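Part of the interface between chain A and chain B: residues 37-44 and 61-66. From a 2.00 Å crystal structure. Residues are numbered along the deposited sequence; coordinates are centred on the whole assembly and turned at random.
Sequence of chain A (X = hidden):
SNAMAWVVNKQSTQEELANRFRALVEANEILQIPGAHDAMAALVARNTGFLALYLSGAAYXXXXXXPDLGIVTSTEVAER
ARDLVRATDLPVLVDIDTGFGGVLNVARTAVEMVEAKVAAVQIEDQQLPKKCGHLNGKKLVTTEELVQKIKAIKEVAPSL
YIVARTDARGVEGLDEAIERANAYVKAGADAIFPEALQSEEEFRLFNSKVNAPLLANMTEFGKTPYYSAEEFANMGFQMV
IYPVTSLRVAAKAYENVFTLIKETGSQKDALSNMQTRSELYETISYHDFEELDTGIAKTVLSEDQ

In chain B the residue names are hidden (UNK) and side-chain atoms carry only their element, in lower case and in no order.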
# COMPACT_ATOMS: atom_id res chain seq x y z
N HIS A 37 -0.21 -6.14 -4.01
CA HIS A 37 -0.05 -5.90 -2.58
C HIS A 37 -1.00 -4.84 -2.05
O HIS A 37 -1.18 -4.71 -0.84
CB HIS A 37 1.40 -5.52 -2.26
CG HIS A 37 1.86 -4.25 -2.91
ND1 HIS A 37 2.31 -4.21 -4.20
CD2 HIS A 37 1.94 -2.99 -2.43
CE1 HIS A 37 2.65 -2.97 -4.51
NE2 HIS A 37 2.44 -2.21 -3.44
N ASP A 38 -1.61 -4.07 -2.95
CA ASP A 38 -2.58 -3.05 -2.56
C ASP A 38 -3.64 -2.82 -3.63
O ASP A 38 -3.56 -3.37 -4.73
CB ASP A 38 -1.87 -1.74 -2.18
CG ASP A 38 -1.34 -0.97 -3.38
OD1 ASP A 38 -1.33 -1.51 -4.50
OD2 ASP A 38 -0.93 0.19 -3.19
N ALA A 39 -4.63 -1.98 -3.32
CA ALA A 39 -5.76 -1.78 -4.22
C ALA A 39 -5.38 -1.08 -5.52
O ALA A 39 -5.98 -1.34 -6.56
CB ALA A 39 -6.88 -1.03 -3.51
N MSE A 40 -4.38 -0.20 -5.48
CA MSE A 40 -3.96 0.47 -6.71
C MSE A 40 -3.32 -0.51 -7.69
O MSE A 40 -3.62 -0.49 -8.88
CB MSE A 40 -3.00 1.64 -6.43
CG MSE A 40 -2.52 2.35 -7.69
SE MSE A 40 -3.97 3.05 -8.79
CE MSE A 40 -3.01 3.42 -10.43
N ALA A 41 -2.44 -1.37 -7.18
CA ALA A 41 -1.84 -2.41 -8.00
C ALA A 41 -2.92 -3.33 -8.55
O ALA A 41 -2.84 -3.79 -9.69
CB ALA A 41 -0.82 -3.21 -7.19
N ALA A 42 -3.94 -3.59 -7.74
CA ALA A 42 -5.06 -4.43 -8.15
C ALA A 42 -5.82 -3.81 -9.33
O ALA A 42 -6.20 -4.50 -10.26
CB ALA A 42 -6.00 -4.65 -6.98
N LEU A 43 -6.01 -2.50 -9.27
CA LEU A 43 -6.72 -1.78 -10.32
C LEU A 43 -5.93 -1.75 -11.63
O LEU A 43 -6.51 -1.87 -12.71
CB LEU A 43 -7.03 -0.36 -9.87
CG LEU A 43 -8.09 -0.26 -8.76
CD1 LEU A 43 -8.08 1.11 -8.10
CD2 LEU A 43 -9.47 -0.57 -9.33
N VAL A 44 -4.62 -1.58 -11.53
CA VAL A 44 -3.77 -1.55 -12.72
C VAL A 44 -3.72 -2.91 -13.40
O VAL A 44 -3.73 -3.00 -14.63
CB VAL A 44 -2.33 -1.13 -12.37
CG1 VAL A 44 -1.49 -1.06 -13.63
CG2 VAL A 44 -2.34 0.21 -11.68
N UNK B 61 -5.86 7.49 -0.09
CA UNK B 61 -7.12 7.02 -0.64
C UNK B 61 -6.93 6.30 -1.96
O UNK B 61 -7.50 5.24 -2.19
c UNK B 61 -8.10 8.20 -0.83
c UNK B 61 -8.46 8.81 0.51
o UNK B 61 -7.49 9.21 -1.64
N UNK B 62 -6.11 6.87 -2.84
CA UNK B 62 -5.89 6.27 -4.14
C UNK B 62 -5.18 4.94 -4.01
O UNK B 62 -5.38 4.04 -4.81
c UNK B 62 -5.11 7.20 -5.04
N UNK B 63 -4.35 4.82 -2.97
CA UNK B 63 -3.64 3.58 -2.71
C UNK B 63 -4.63 2.50 -2.31
O UNK B 63 -4.40 1.31 -2.51
o UNK B 63 -3.17 3.75 -0.33
c UNK B 63 -2.58 3.76 -1.62
N UNK B 64 -5.74 2.94 -1.72
CA UNK B 64 -6.81 2.03 -1.35
C UNK B 64 -7.85 1.96 -2.45
O UNK B 64 -8.89 1.32 -2.30
c UNK B 64 -7.94 0.85 2.45
n UNK B 64 -8.59 0.55 3.76
c UNK B 64 -7.24 2.19 2.45
c UNK B 64 -6.49 2.42 1.15
c UNK B 64 -7.45 2.46 -0.03
N UNK B 65 -7.56 2.62 -3.57
CA UNK B 65 -8.45 2.60 -4.72
C UNK B 65 -9.69 3.43 -4.51
O UNK B 65 -10.76 3.09 -5.01
N UNK B 66 -9.55 4.52 -3.76
CA UNK B 66 -10.65 5.43 -3.51
C UNK B 66 -10.28 6.82 -4.00
O UNK B 66 -9.10 7.16 -4.07
c UNK B 66 -11.32 4.23 -1.26
c UNK B 66 -12.50 3.54 -1.91
c UNK B 66 -11.63 4.57 0.18
c UNK B 66 -10.95 5.50 -2.01

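Position 61 of chain B carries three side-chain atoms, a carbon bonded to one oxygen and one further carbon, and lies out of reach of the chain A stretch. This fork at the first carbon, with a hydroxyl on one arm, identifies threonine. The hydroxyl of Thr B61 is hydrogen-bonded elsewhere in the structure.

At position 62 there is a single side-chain carbon. Its CA-to-CB bond points sideways, and the approach is made by the backbone, with O of position 62 lying 3.7 Å from CB of Met A40, a selenomethionine. The lone carbon makes this residue alanine.

Position 63 has one carbon followed by one oxygen. Its CA-to-CB bond is also directed sideways, and CB of position 63 comes within 4.2 Å of Asp A38 OD2. The more important atom is the carbonyl oxygen: Met A40 N donates a weak hydrogen bond to O of position 63 (3.3 Å, 138° at the hydrogen), and Ala A39 N lies 3.4 Å from that same O of position 63. The unbranched pair of side-chain atoms denotes serine.

Position 64 has four carbons in a row ending in nitrogen. Its CA-to-CB bond points away from the chain A stretch; what it offers here is its backbone, with O of position 64 packing 3.3 Å from Ala A39 CB. The chain is that of lysine, and NZ of Lys B64 is hydrogen-bonded elsewhere in the structure.

No side-chain atom is present at position 65, and CA of position 65 rests 3.7 Å from Leu A43 CD1. This is glycine. Its positive phi (73°) favours this residue, and packing gives a second reason: an ideal CB on Gly B65 would point toward the chain A stretch, 3.1 Å from Leu A43 CD1 and 3.3 Å from Ala A39 CB, both tight.

Position 66 shows four carbons forked at the second; its CA-to-CB bond points away and it makes no contact with the stretch. The pattern is that of leucine.

The contact thus sets the beginning of a chain A helix against the end of a chain B helix. Asp A38 caps its own helix: the cap takes Ala A41 N, which lies 2.9 Å from Asp A38 OD1, while Met A40 N donates weakly to Ser B63 O. Beside this weak polar link, CA of Ala A39 lies 4.9 Å from CA of Lys B64. The bare Gly B65 leaves room for Ala A39 CB and Leu A43 CD1, and Leu A43 extends the packing along the helix.

Chain B, residues 61-66: TASKGL
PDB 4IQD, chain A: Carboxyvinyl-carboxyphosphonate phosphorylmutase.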